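Local coordinates for protein Cas6b (Methanococcus maripaludis, PDB 4Z7K) that is a Cas6-family endoribonuclease that processes CRISPR RNA, probably a repeat without a stem-loop, by a dual-binding mode, at residues E4-S9 and V97-D102; I8-I13 and K77-E82. All coordinates share one frame; numbering follows the deposited sequence.

How the contacts relate
Contacts 1 and 2 both start from strand 2-9 and share Ile8 and Ser9, their centres lying about 10 Å apart within the Cas6b N-terminal domain. Contact 1 pairs this strand with strand 98-109, an outer strand of a four-stranded antiparallel sheet. Contact 2 joins the end of strand 2-9 and the turn after it to the loop leaving helix 67-76. They touch directly: Val97 CG2 packs 3.4 Å from Tyr10 CD1, and Val99 CG2 lies 3.4 Å from Phe80 CB. Contact 2 comes nearer the bound nucleic acid, about 10 Å by nearest atom against about 16 Å for contact 1, so neither touches it.

Contact 1: E4-S9 and V97-D102; sequences EYMHIS and VNVHKD
Tyr5 holds CG between its backbone N and carbonyl carbon (chi1 70°), and its ring lies beside Asp102, whereas His100 carries CG anti to its N (chi1 176°) on the same face of the sheet. Asp102 O sits over one face of the tyrosine ring, displaced toward the rim and 3.2 Å from CD2. The hydroxyl end continues past Asp102 CB to His100, where Tyr5 OH lies 3.6 Å from CE1. The edge of Tyr5 is turned to the face of His100 in a T-shaped pair with planes at 87°; His100 in turn presents its own edge to the face of His7, an offset edge-to-face pair in which ND1 approaches His7 CD2 at 3.6 Å. Three aromatic side chains thus form a cluster, and Tyr201 adds a further ring against His7. The strands beneath run antiparallel and are neighbours in the four-stranded sheet of a RAMP-like Cas6 N-terminal domain. Tyr5-Asp102, His7-His100 and Ser9-Asn98 are the hydrogen-bonded pairs between the two strands; Tyr5 N reaches Asp102 O at 2.7 Å, while the bond from His7 N to His100 O is weak. Met6-Lys101 and Ile8-Val99 alternate with them as non-hydrogen-bonded pairs, their side chains on the other face. There Met6 SD touches Val99 CG1 at 3.8 Å and Lys101 CE at 3.6 Å, and Ile8 CG1 lies alongside Val99 CG2. Helix 67-76 packs on this face through Leu74 and Ile71, and its Glu75 takes the ammonium of Lys101 in a salt bridge.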
ATOM      1  N   GLU B   4       2.260  25.751  20.079  1.00 98.94           N
ATOM      2  CA  GLU B   4       1.869  27.027  19.506  1.00 98.31           C
ATOM      3  C   GLU B   4       1.197  26.780  18.157  1.00 95.13           C
ATOM      4  O   GLU B   4       1.726  26.044  17.326  1.00 91.93           O
ATOM      5  CB  GLU B   4       3.113  27.924  19.395  1.00106.11           C
ATOM      6  CG  GLU B   4       2.929  29.248  18.704  1.00108.44           C
ATOM      7  CD  GLU B   4       4.167  30.124  18.806  1.00116.01           C
ATOM      8  OE1 GLU B   4       5.271  29.586  18.567  1.00108.40           O
ATOM      9  OE2 GLU B   4       4.033  31.347  19.066  1.00122.58           O
ATOM     10  N   TYR B   5       0.012  27.349  17.951  1.00 92.95           N
ATOM     11  CA  TYR B   5      -0.730  27.081  16.723  1.00 89.02           C
ATOM     12  C   TYR B   5      -1.379  28.300  16.119  1.00 87.67           C
ATOM     13  O   TYR B   5      -1.524  29.328  16.783  1.00 87.13           O
ATOM     14  CB  TYR B   5      -1.824  26.015  16.980  1.00 95.82           C
ATOM     15  CG  TYR B   5      -3.033  26.430  17.855  1.00101.57           C
ATOM     16  CD1 TYR B   5      -4.076  27.215  17.345  1.00 99.52           C
ATOM     17  CD2 TYR B   5      -3.156  25.975  19.173  1.00102.60           C
ATOM     18  CE1 TYR B   5      -5.182  27.571  18.138  1.00101.74           C
ATOM     19  CE2 TYR B   5      -4.256  26.325  19.973  1.00105.35           C
ATOM     20  CZ  TYR B   5      -5.265  27.117  19.453  1.00108.38           C
ATOM     21  OH  TYR B   5      -6.345  27.454  20.254  1.00108.57           O
ATOM     22  N   MET B   6      -1.765  28.169  14.848  1.00 86.73           N
ATOM     23  CA  MET B   6      -2.530  29.206  14.160  1.00 89.49           C
ATOM     24  C   MET B   6      -3.423  28.589  13.061  1.00 89.50           C
ATOM     25  O   MET B   6      -2.910  27.981  12.107  1.00 80.70           O
ATOM     26  CB  MET B   6      -1.590  30.267  13.574  1.00 94.44           C
ATOM     27  CG  MET B   6      -2.311  31.454  12.921  1.00 97.83           C
ATOM     28  SD  MET B   6      -1.262  32.913  12.633  1.00100.07           S
ATOM     29  CE  MET B   6      -0.517  32.487  11.064  1.00 84.71           C
ATOM     30  N   HIS B   7      -4.747  28.779  13.198  1.00 93.34           N
ATOM     31  CA  HIS B   7      -5.737  28.422  12.167  1.00 86.74           C
ATOM     32  C   HIS B   7      -5.995  29.602  11.256  1.00 79.80           C
ATOM     33  O   HIS B   7      -6.116  30.735  11.724  1.00 80.86           O
ATOM     34  CB  HIS B   7      -7.096  27.993  12.749  1.00 84.36           C
ATOM     35  CG  HIS B   7      -7.021  27.134  13.974  1.00 90.20           C
ATOM     36  ND1 HIS B   7      -5.866  26.519  14.400  1.00 86.39           N
ATOM     37  CD2 HIS B   7      -7.983  26.792  14.865  1.00 95.86           C
ATOM     38  CE1 HIS B   7      -6.120  25.826  15.498  1.00 91.52           C
ATOM     39  NE2 HIS B   7      -7.394  25.982  15.806  1.00 91.45           N
ATOM     40  N   ILE B   8      -6.130  29.325   9.963  1.00 75.09           N
ATOM     41  CA  ILE B   8      -6.561  30.331   8.993  1.00 81.07           C
ATOM     42  C   ILE B   8      -7.773  29.875   8.201  1.00 80.20           C
ATOM     43  O   ILE B   8      -7.726  28.847   7.534  1.00 86.01           O
ATOM     44  CB  ILE B   8      -5.423  30.661   8.016  1.00 81.73           C
ATOM     45  CG1 ILE B   8      -4.433  31.625   8.666  1.00 80.80           C
ATOM     46  CG2 ILE B   8      -5.966  31.255   6.737  1.00 83.00           C
ATOM     47  CD1 ILE B   8      -3.146  31.755   7.899  1.00 85.43           C
ATOM     48  N   SER B   9      -8.848  30.647   8.231  1.00 75.32           N
ATOM     49  CA  SER B   9     -10.066  30.193   7.590  1.00 78.56           C
ATOM     50  C   SER B   9     -10.623  31.251   6.648  1.00 81.69           C
ATOM     51  O   SER B   9     -10.575  32.437   6.964  1.00 86.16           O
ATOM     52  CB  SER B   9     -11.104  29.828   8.656  1.00 84.32           C
ATOM     53  OG  SER B   9     -12.060  28.890   8.165  1.00 92.89           O
ATOM     54  N   VAL B  97     -11.509  36.973   6.045  1.00 85.06           N
ATOM     55  CA  VAL B  97     -10.572  36.033   6.618  1.00 83.21           C
ATOM     56  C   VAL B  97     -10.621  36.073   8.125  1.00 84.78           C
ATOM     57  O   VAL B  97     -10.614  37.142   8.730  1.00 86.92           O
ATOM     58  CB  VAL B  97      -9.132  36.346   6.169  1.00 85.20           C
ATOM     59  CG1 VAL B  97      -8.122  35.624   7.035  1.00 87.34           C
ATOM     60  CG2 VAL B  97      -8.936  36.029   4.698  1.00 86.88           C
ATOM     61  N   ASN B  98     -10.665  34.894   8.725  1.00 83.51           N
ATOM     62  CA  ASN B  98     -10.551  34.773  10.163  1.00 87.37           C
ATOM     63  C   ASN B  98      -9.285  33.995  10.518  1.00 86.17           C
ATOM     64  O   ASN B  98      -9.082  32.868  10.063  1.00 85.34           O
ATOM     65  CB  ASN B  98     -11.778  34.090  10.760  1.00 83.47           C
ATOM     66  CG  ASN B  98     -11.538  33.617  12.177  1.00 89.71           C
ATOM     67  OD1 ASN B  98     -11.041  32.511  12.406  1.00 94.87           O
ATOM     68  ND2 ASN B  98     -11.894  34.457  13.143  1.00 94.03           N
ATOM     69  N   VAL B  99      -8.416  34.633  11.291  1.00 86.24           N
ATOM     70  CA  VAL B  99      -7.225  33.984  11.809  1.00 84.01           C
ATOM     71  C   VAL B  99      -7.383  33.777  13.299  1.00 84.29           C
ATOM     72  O   VAL B  99      -7.821  34.658  14.028  1.00 90.06           O
ATOM     73  CB  VAL B  99      -5.964  34.806  11.505  1.00 80.24           C
ATOM     74  CG1 VAL B  99      -4.763  34.252  12.233  1.00 77.46           C
ATOM     75  CG2 VAL B  99      -5.743  34.851  10.009  1.00 78.06           C
ATOM     76  N   HIS B 100      -7.005  32.600  13.749  1.00 86.07           N
ATOM     77  CA  HIS B 100      -7.053  32.262  15.152  1.00 89.73           C
ATOM     78  C   HIS B 100      -5.647  31.762  15.490  1.00 92.52           C
ATOM     79  O   HIS B 100      -5.016  31.132  14.635  1.00 89.51           O
ATOM     80  CB  HIS B 100      -8.165  31.223  15.368  1.00 90.05           C
ATOM     81  CG  HIS B 100      -8.280  30.706  16.764  1.00 98.21           C
ATOM     82  ND1 HIS B 100      -8.837  29.476  17.049  1.00104.04           N
ATOM     83  CD2 HIS B 100      -7.922  31.241  17.955  1.00102.50           C
ATOM     84  CE1 HIS B 100      -8.805  29.269  18.354  1.00104.28           C
ATOM     85  NE2 HIS B 100      -8.256  30.325  18.927  1.00107.33           N
ATOM     86  N   LYS B 101      -5.110  32.113  16.663  1.00 91.53           N
ATOM     87  CA  LYS B 101      -3.793  31.588  17.072  1.00 95.93           C
ATOM     88  C   LYS B 101      -3.578  31.664  18.582  1.00100.73           C
ATOM     89  O   LYS B 101      -3.965  32.632  19.241  1.00102.95           O
ATOM     90  CB  LYS B 101      -2.629  32.296  16.376  1.00 89.47           C
ATOM     91  CG  LYS B 101      -2.220  33.605  16.999  1.00 97.90           C
ATOM     92  CD  LYS B 101      -0.697  33.690  17.213  1.00 99.80           C
ATOM     93  CE  LYS B 101       0.100  33.579  15.912  1.00 90.79           C
ATOM     94  NZ  LYS B 101       1.554  33.767  16.170  1.00 82.81           N
ATOM     95  N   ASP B 102      -2.938  30.634  19.120  1.00 99.12           N
ATOM     96  CA  ASP B 102      -2.886  30.422  20.557  1.00101.94           C
ATOM     97  C   ASP B 102      -1.937  29.261  20.805  1.00104.17           C
ATOM     98  O   ASP B 102      -1.475  28.626  19.855  1.00103.10           O
ATOM     99  CB  ASP B 102      -4.294  30.115  21.091  1.00100.37           C
ATOM    100  CG  ASP B 102      -4.443  30.370  22.582  1.00107.42           C
ATOM    101  OD1 ASP B 102      -3.496  30.899  23.204  1.00105.57           O
ATOM    102  OD2 ASP B 102      -5.527  30.050  23.131  1.00111.21           O
TER

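Contact 2: I8-I13 and K77-E82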
ATOM      1  N   ILE B   8      -6.130  29.325   9.963  1.00 75.09           N
ATOM      2  CA  ILE B   8      -6.561  30.331   8.993  1.00 81.07           C
ATOM      3  C   ILE B   8      -7.773  29.875   8.201  1.00 80.20           C
ATOM      4  O   ILE B   8      -7.726  28.847   7.534  1.00 86.01           O
ATOM      5  CB  ILE B   8      -5.423  30.661   8.016  1.00 81.73           C
ATOM      6  CG1 ILE B   8      -4.433  31.625   8.666  1.00 80.80           C
ATOM      7  CG2 ILE B   8      -5.966  31.255   6.737  1.00 83.00           C
ATOM      8  CD1 ILE B   8      -3.146  31.755   7.899  1.00 85.43           C
ATOM      9  N   SER B   9      -8.848  30.647   8.231  1.00 75.32           N
ATOM     10  CA  SER B   9     -10.066  30.193   7.590  1.00 78.56           C
ATOM     11  C   SER B   9     -10.623  31.251   6.648  1.00 81.69           C
ATOM     12  O   SER B   9     -10.575  32.437   6.964  1.00 86.16           O
ATOM     13  CB  SER B   9     -11.104  29.828   8.656  1.00 84.32           C
ATOM     14  OG  SER B   9     -12.060  28.890   8.165  1.00 92.89           O
ATOM     15  N   TYR B  10     -11.163  30.830   5.503  1.00 80.10           N
ATOM     16  CA  TYR B  10     -11.755  31.766   4.544  1.00 83.54           C
ATOM     17  C   TYR B  10     -13.242  31.444   4.443  1.00 83.60           C
ATOM     18  O   TYR B  10     -13.627  30.666   3.576  1.00 88.20           O
ATOM     19  CB  TYR B  10     -11.109  31.670   3.142  1.00 83.83           C
ATOM     20  CG  TYR B  10      -9.606  31.857   3.066  1.00 84.44           C
ATOM     21  CD1 TYR B  10      -8.946  32.723   3.918  1.00 83.33           C
ATOM     22  CD2 TYR B  10      -8.846  31.178   2.115  1.00 89.89           C
ATOM     23  CE1 TYR B  10      -7.566  32.894   3.846  1.00 83.68           C
ATOM     24  CE2 TYR B  10      -7.460  31.339   2.035  1.00 83.02           C
ATOM     25  CZ  TYR B  10      -6.829  32.203   2.903  1.00 83.72           C
ATOM     26  OH  TYR B  10      -5.462  32.390   2.845  1.00 84.22           O
ATOM     27  N   PRO B  11     -14.087  32.059   5.300  1.00 79.13           N
ATOM     28  CA  PRO B  11     -15.480  31.615   5.430  1.00 79.68           C
ATOM     29  C   PRO B  11     -16.351  31.841   4.206  1.00 80.70           C
ATOM     30  O   PRO B  11     -17.282  31.082   4.033  1.00 85.39           O
ATOM     31  CB  PRO B  11     -16.009  32.440   6.606  1.00 71.54           C
ATOM     32  CG  PRO B  11     -14.823  32.936   7.306  1.00 73.16           C
ATOM     33  CD  PRO B  11     -13.785  33.138   6.248  1.00 80.36           C
ATOM     34  N   ASN B  12     -16.052  32.813   3.361  1.00 84.48           N
ATOM     35  CA  ASN B  12     -16.962  33.162   2.265  1.00 87.85           C
ATOM     36  C   ASN B  12     -16.815  32.224   1.068  1.00 86.69           C
ATOM     37  O   ASN B  12     -17.676  32.149   0.196  1.00 80.47           O
ATOM     38  CB  ASN B  12     -16.735  34.619   1.825  1.00 92.97           C
ATOM     39  CG  ASN B  12     -15.356  34.840   1.162  1.00 97.41           C
ATOM     40  OD1 ASN B  12     -14.349  35.079   1.843  1.00 93.43           O
ATOM     41  ND2 ASN B  12     -15.320  34.783  -0.170  1.00 94.84           N
ATOM     42  N   ILE B  13     -15.705  31.507   1.032  1.00 88.79           N
ATOM     43  CA  ILE B  13     -15.483  30.524  -0.011  1.00 92.29           C
ATOM     44  C   ILE B  13     -16.001  29.145   0.384  1.00 95.35           C
ATOM     45  O   ILE B  13     -15.544  28.590   1.375  1.00 98.10           O
ATOM     46  CB  ILE B  13     -13.985  30.421  -0.316  1.00 83.99           C
ATOM     47  CG1 ILE B  13     -13.377  31.816  -0.426  1.00 89.78           C
ATOM     48  CG2 ILE B  13     -13.751  29.607  -1.567  1.00 89.98           C
ATOM     49  CD1 ILE B  13     -11.950  31.816  -0.939  1.00101.95           C
ATOM     50  N   LYS B  77       5.365  34.607   5.007  1.00 88.32           N
ATOM     51  CA  LYS B  77       4.731  34.942   3.771  1.00 97.63           C
ATOM     52  C   LYS B  77       3.323  35.206   4.274  1.00 98.32           C
ATOM     53  O   LYS B  77       2.763  34.391   4.977  1.00106.34           O
ATOM     54  CB  LYS B  77       4.798  33.839   2.729  1.00 94.88           C
ATOM     55  CG  LYS B  77       4.018  34.189   1.461  1.00104.49           C
ATOM     56  CD  LYS B  77       3.936  35.695   1.156  1.00110.79           C
ATOM     57  CE  LYS B  77       3.795  36.009  -0.336  1.00114.75           C
ATOM     58  NZ  LYS B  77       5.050  35.779  -1.125  1.00108.94           N
ATOM     59  N   ARG B  78       2.773  36.359   3.921  1.00 97.38           N
ATOM     60  CA  ARG B  78       1.493  36.826   4.421  1.00 94.40           C
ATOM     61  C   ARG B  78       0.365  36.127   3.713  1.00 96.84           C
ATOM     62  O   ARG B  78      -0.150  36.614   2.711  1.00101.49           O
ATOM     63  CB  ARG B  78       1.400  38.348   4.280  1.00100.63           C
ATOM     64  CG  ARG B  78       2.765  38.977   4.032  1.00 98.77           C
ATOM     65  CD  ARG B  78       2.772  40.495   3.973  1.00102.29           C
ATOM     66  NE  ARG B  78       4.119  40.983   4.287  1.00119.02           N
ATOM     67  CZ  ARG B  78       4.408  42.198   4.752  1.00114.54           C
ATOM     68  NH1 ARG B  78       3.437  43.077   4.962  1.00114.08           N
ATOM     69  NH2 ARG B  78       5.672  42.540   4.991  1.00105.28           N
ATOM     70  N   ILE B  79       0.104  34.904   4.158  1.00 98.25           N
ATOM     71  CA  ILE B  79      -1.000  34.061   3.677  1.00101.14           C
ATOM     72  C   ILE B  79      -2.404  34.563   4.131  1.00100.53           C
ATOM     73  O   ILE B  79      -3.411  34.371   3.432  1.00 92.15           O
ATOM     74  CB  ILE B  79      -0.758  32.614   4.101  1.00 92.69           C
ATOM     75  CG1 ILE B  79       0.552  32.158   3.474  1.00 92.17           C
ATOM     76  CG2 ILE B  79      -1.892  31.706   3.635  1.00 92.60           C
ATOM     77  CD1 ILE B  79       1.153  30.990   4.147  1.00 96.94           C
ATOM     78  N   PHE B  80      -2.498  35.165   5.314  1.00 93.02           N
ATOM     79  CA  PHE B  80      -3.821  35.543   5.785  1.00 84.61           C
ATOM     80  C   PHE B  80      -4.324  36.779   5.029  1.00 89.05           C
ATOM     81  O   PHE B  80      -5.534  36.998   4.938  1.00 84.16           O
ATOM     82  CB  PHE B  80      -3.850  35.753   7.293  1.00 83.69           C
ATOM     83  CG  PHE B  80      -2.606  36.330   7.863  1.00 86.79           C
ATOM     84  CD1 PHE B  80      -2.487  37.688   8.066  1.00 92.85           C
ATOM     85  CD2 PHE B  80      -1.579  35.501   8.275  1.00 89.42           C
ATOM     86  CE1 PHE B  80      -1.339  38.215   8.624  1.00 98.33           C
ATOM     87  CE2 PHE B  80      -0.436  36.018   8.829  1.00 93.25           C
ATOM     88  CZ  PHE B  80      -0.314  37.378   9.006  1.00 98.40           C
ATOM     89  N   PHE B  81      -3.415  37.608   4.516  1.00 94.65           N
ATOM     90  CA  PHE B  81      -3.836  38.589   3.522  1.00 84.66           C
ATOM     91  C   PHE B  81      -3.563  38.004   2.162  1.00 83.83           C
ATOM     92  O   PHE B  81      -2.632  38.430   1.505  1.00 97.01           O
ATOM     93  CB  PHE B  81      -3.044  39.892   3.633  1.00 83.42           C
ATOM     94  CG  PHE B  81      -2.909  40.411   5.021  1.00 86.01           C
ATOM     95  CD1 PHE B  81      -1.656  40.640   5.564  1.00 85.81           C
ATOM     96  CD2 PHE B  81      -4.031  40.670   5.789  1.00 88.69           C
ATOM     97  CE1 PHE B  81      -1.520  41.125   6.851  1.00 88.08           C
ATOM     98  CE2 PHE B  81      -3.905  41.155   7.079  1.00 90.16           C
ATOM     99  CZ  PHE B  81      -2.641  41.387   7.610  1.00 89.70           C
ATOM    100  N   GLU B  82      -4.385  37.090   1.682  1.00 83.74           N
ATOM    101  CA  GLU B  82      -4.021  36.444   0.435  1.00 86.44           C
ATOM    102  C   GLU B  82      -4.942  36.812  -0.686  1.00 97.36           C
ATOM    103  O   GLU B  82      -6.146  36.944  -0.493  1.00102.79           O
ATOM    104  CB  GLU B  82      -4.067  34.925   0.614  1.00 94.56           C
ATOM    105  CG  GLU B  82      -4.005  34.043  -0.653  1.00 99.57           C
ATOM    106  CD  GLU B  82      -2.615  33.810  -1.227  1.00104.42           C
ATOM    107  OE1 GLU B  82      -1.611  34.195  -0.581  1.00110.28           O
ATOM    108  OE2 GLU B  82      -2.535  33.202  -2.321  1.00100.53           O
TER
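A single side-chain hydrogen bond joins segments that share no backbone pairing: the hydroxyl of Tyr10 donates to the carbonyl oxygen of Ile79, OH to O 2.9 Å. The donor stands above the carbonyl plane, 38° out of it, and the accepting oxygen lies near the plane of the phenol ring, at its edge. Tyr10 carries CG anti to its carbonyl carbon (chi1 -56°), and the ring extends from the start of a type I turn, Tyr10 to Ile13, to the loop that follows helix 67-76. A weak backbone bond from Ile13 N to Tyr10 O closes that turn. Within the loop, Ile79 CG2 and Glu82 CB each lie 3.7 Å from Tyr10 OH. The carboxylate of Glu82 turns away to other partners, chiefly Tyr26 OH. A phenylalanine in place of Tyr10 would probably leave the Ile79 carbonyl without this donor, removing the polar tie between turn and loop. The apolar contact is made by Ile8 against Phe80 and, more distantly, Ile79. Ile8 CD1 meets Phe80 at the ring edge, 4.1 Å from CD2 and equally far from CB, the two side chains crossing at about a right angle; Ile79 CG2 is 4.4 Å from the same methyl. Beyond the two segments, Ile79 rests on Phe73 and Leu74 of helix 67-76, Ile8 also touches Leu74 of that helix, and Tyr10 bonds through its backbone to Pro61 of strand 60-66.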